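Local coordinates for protein phospholipase A1 (Salmonella typhi, PDB 7EZZ) that hydrolyses acyl ester bonds of phospholipids as a calcium-binding, dimeric beta-barrel enzyme of the outer membrane, at residues A211-S216 / T227-G232. Numbering follows the deposited sequence.
Sequences AEVGLS and TQVYSG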
ATOM      1  N   ALA B 211      17.127   2.849 -16.273  1.00 28.69           N
ATOM      2  CA  ALA B 211      17.850   2.268 -15.158  1.00 30.36           C
ATOM      3  C   ALA B 211      17.571   3.018 -13.860  1.00 30.68           C
ATOM      4  O   ALA B 211      17.350   4.231 -13.836  1.00 30.46           O
ATOM      5  CB  ALA B 211      19.326   2.231 -15.463  1.00 33.04           C
ATOM      6  N   GLU B 212      17.614   2.271 -12.764  1.00 31.31           N
ATOM      7  CA  GLU B 212      17.352   2.843 -11.457  1.00 33.29           C
ATOM      8  C   GLU B 212      18.484   2.390 -10.538  1.00 33.31           C
ATOM      9  O   GLU B 212      18.572   1.200 -10.223  1.00 37.92           O
ATOM     10  CB  GLU B 212      15.969   2.385 -10.979  1.00 32.55           C
ATOM     11  CG  GLU B 212      15.609   2.807  -9.583  1.00 37.84           C
ATOM     12  CD  GLU B 212      14.547   1.907  -8.968  1.00 46.24           C
ATOM     13  OE1 GLU B 212      13.360   2.063  -9.364  1.00 49.46           O
ATOM     14  OE2 GLU B 212      14.902   1.047  -8.104  1.00 49.05           O
ATOM     15  N   VAL B 213      19.326   3.340 -10.111  1.00 28.52           N
ATOM     16  CA  VAL B 213      20.430   3.032  -9.213  1.00 28.15           C
ATOM     17  C   VAL B 213      20.111   3.530  -7.801  1.00 27.88           C
ATOM     18  O   VAL B 213      19.438   4.543  -7.603  1.00 26.50           O
ATOM     19  CB  VAL B 213      21.784   3.570  -9.734  1.00 28.88           C
ATOM     20  CG1 VAL B 213      22.249   2.833 -10.977  1.00 26.90           C
ATOM     21  CG2 VAL B 213      21.760   5.077  -9.999  1.00 29.03           C
ATOM     22  N   GLY B 214      20.608   2.816  -6.794  1.00 27.58           N
ATOM     23  CA  GLY B 214      20.258   3.240  -5.450  1.00 25.40           C
ATOM     24  C   GLY B 214      21.340   2.898  -4.440  1.00 23.67           C
ATOM     25  O   GLY B 214      22.143   2.017  -4.681  1.00 22.55           O
ATOM     26  N   LEU B 215      21.330   3.605  -3.303  1.00 22.99           N
ATOM     27  CA  LEU B 215      22.190   3.299  -2.172  1.00 22.66           C
ATOM     28  C   LEU B 215      21.406   3.483  -0.879  1.00 22.62           C
ATOM     29  O   LEU B 215      20.708   4.478  -0.693  1.00 25.64           O
ATOM     30  CB  LEU B 215      23.423   4.206  -2.224  1.00 23.49           C
ATOM     31  CG  LEU B 215      24.291   4.226  -0.961  1.00 24.42           C
ATOM     32  CD1 LEU B 215      24.970   2.885  -0.710  1.00 23.75           C
ATOM     33  CD2 LEU B 215      25.332   5.335  -1.038  1.00 25.21           C
ATOM     34  N   SER B 216      21.509   2.497   0.014  1.00 21.61           N
ATOM     35  CA  SER B 216      20.801   2.571   1.287  1.00 19.48           C
ATOM     36  C   SER B 216      21.735   2.195   2.428  1.00 19.94           C
ATOM     37  O   SER B 216      22.681   1.427   2.258  1.00 19.57           O
ATOM     38  CB  SER B 216      19.560   1.724   1.315  1.00 19.10           C
ATOM     39  OG  SER B 216      19.886   0.357   1.461  1.00 20.87           O
ATOM     40  N   THR B 227      18.925   6.711  -1.121  1.00 19.13           N
ATOM     41  CA  THR B 227      19.045   7.650  -2.227  1.00 20.38           C
ATOM     42  C   THR B 227      18.836   6.885  -3.528  1.00 18.97           C
ATOM     43  O   THR B 227      19.353   5.779  -3.670  1.00 17.95           O
ATOM     44  CB  THR B 227      20.408   8.364  -2.235  1.00 22.44           C
ATOM     45  OG1 THR B 227      20.436   9.259  -1.126  1.00 26.15           O
ATOM     46  CG2 THR B 227      20.586   9.333  -3.386  1.00 23.64           C
ATOM     47  N   GLN B 228      18.134   7.509  -4.472  1.00 18.16           N
ATOM     48  CA  GLN B 228      17.811   6.844  -5.717  1.00 19.30           C
ATOM     49  C   GLN B 228      18.071   7.787  -6.888  1.00 19.71           C
ATOM     50  O   GLN B 228      17.771   8.978  -6.785  1.00 20.53           O
ATOM     51  CB  GLN B 228      16.344   6.406  -5.656  1.00 19.99           C
ATOM     52  CG  GLN B 228      15.851   5.690  -6.908  1.00 20.18           C
ATOM     53  CD  GLN B 228      14.373   5.372  -6.904  1.00 20.10           C
ATOM     54  OE1 GLN B 228      13.573   6.136  -7.448  1.00 20.08           O
ATOM     55  NE2 GLN B 228      14.004   4.240  -6.305  1.00 17.87           N
ATOM     56  N   VAL B 229      18.593   7.254  -8.007  1.00 18.53           N
ATOM     57  CA  VAL B 229      18.557   7.958  -9.280  1.00 17.53           C
ATOM     58  C   VAL B 229      17.873   7.044 -10.292  1.00 19.46           C
ATOM     59  O   VAL B 229      18.272   5.885 -10.453  1.00 19.61           O
ATOM     60  CB  VAL B 229      19.964   8.363  -9.753  1.00 17.92           C
ATOM     61  CG1 VAL B 229      19.959   9.003 -11.129  1.00 19.54           C
ATOM     62  CG2 VAL B 229      20.590   9.365  -8.815  1.00 19.24           C
ATOM     63  N   TYR B 230      16.832   7.562 -10.964  1.00 20.16           N
ATOM     64  CA  TYR B 230      16.272   6.906 -12.138  1.00 20.45           C
ATOM     65  C   TYR B 230      16.660   7.692 -13.386  1.00 22.65           C
ATOM     66  O   TYR B 230      16.644   8.930 -13.394  1.00 26.22           O
ATOM     67  CB  TYR B 230      14.745   6.812 -12.064  1.00 20.14           C
ATOM     68  CG  TYR B 230      14.154   5.911 -13.129  1.00 21.03           C
ATOM     69  CD1 TYR B 230      13.997   6.343 -14.439  1.00 20.10           C
ATOM     70  CD2 TYR B 230      13.826   4.587 -12.847  1.00 21.30           C
ATOM     71  CE1 TYR B 230      13.512   5.501 -15.433  1.00 20.69           C
ATOM     72  CE2 TYR B 230      13.324   3.735 -13.819  1.00 21.13           C
ATOM     73  CZ  TYR B 230      13.179   4.188 -15.127  1.00 22.21           C
ATOM     74  OH  TYR B 230      12.728   3.352 -16.116  1.00 19.91           O
ATOM     75  N   SER B 231      17.013   6.970 -14.450  1.00 24.58           N
ATOM     76  CA  SER B 231      17.241   7.635 -15.725  1.00 27.18           C
ATOM     77  C   SER B 231      16.758   6.780 -16.898  1.00 25.72           C
ATOM     78  O   SER B 231      17.073   5.599 -16.989  1.00 24.77           O
ATOM     79  CB  SER B 231      18.701   8.024 -15.887  1.00 29.14           C
ATOM     80  OG  SER B 231      18.832   8.946 -16.957  1.00 29.91           O
ATOM     81  N   GLY B 232      15.990   7.394 -17.797  1.00 25.62           N
ATOM     82  CA  GLY B 232      15.605   6.722 -19.025  1.00 29.51           C
ATOM     83  C   GLY B 232      14.094   6.719 -19.212  1.00 35.85           C
ATOM     84  O   GLY B 232      13.399   7.588 -18.672  1.00 38.29           O
TER
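Paired backbones of neighbouring antiparallel barrel strands make this contact: Ala211, Val213 and Leu215 face Ser231, Val229 and Thr227 as hydrogen-bonded pairs within the hairpin of strands 208-218 and 224-231. The strand directions differ by 169°, and each pair exchanges two N-H...O=C bonds, among them Val213 N to Val229 O at 2.8 Å and Thr227 N to Leu215 O at 2.9 Å. At the non-hydrogen-bonded pairs Glu212-Tyr230 and Gly214-Gln228 the CA atoms come closer, and Gly214 CA lies 3.2 Å from Thr227 O in a CA-H...O contact. Backbone bonds from Gly214 to Ser197 and from Gln228 to Gly248 continue the sheet on its two flanks, as expected of the 12-stranded barrel of outer membrane phospholipase A. Val213, Leu215, Thr227 and Val229 share the outer surface, which probably meets lipid; Val213 and Val229 lie side by side there, with CG2 of the former 3.8 Å from CB of the latter. On the inner surface, Glu212 and Gln228, with CG anti to the backbone N and extended chains beyond it, cross obliquely, and carboxylate and amide stack with planes 13° apart. Glu212 CD is 3.6 Å from Gln228 NE2, but the amide nitrogen bonds instead to the hydroxyls of Tyr226 and Tyr27, which, with a weak bond from Lys56 NZ to OE1, probably fixes how the amide is turned. Beside them, Tyr230 CD2 rests 3.6 Å from Glu212 CB while Ala211 O lies over one ring face, offset toward the rim, and the phenol hydroxyl bonds to Tyr233 O beyond the corner at Gly232.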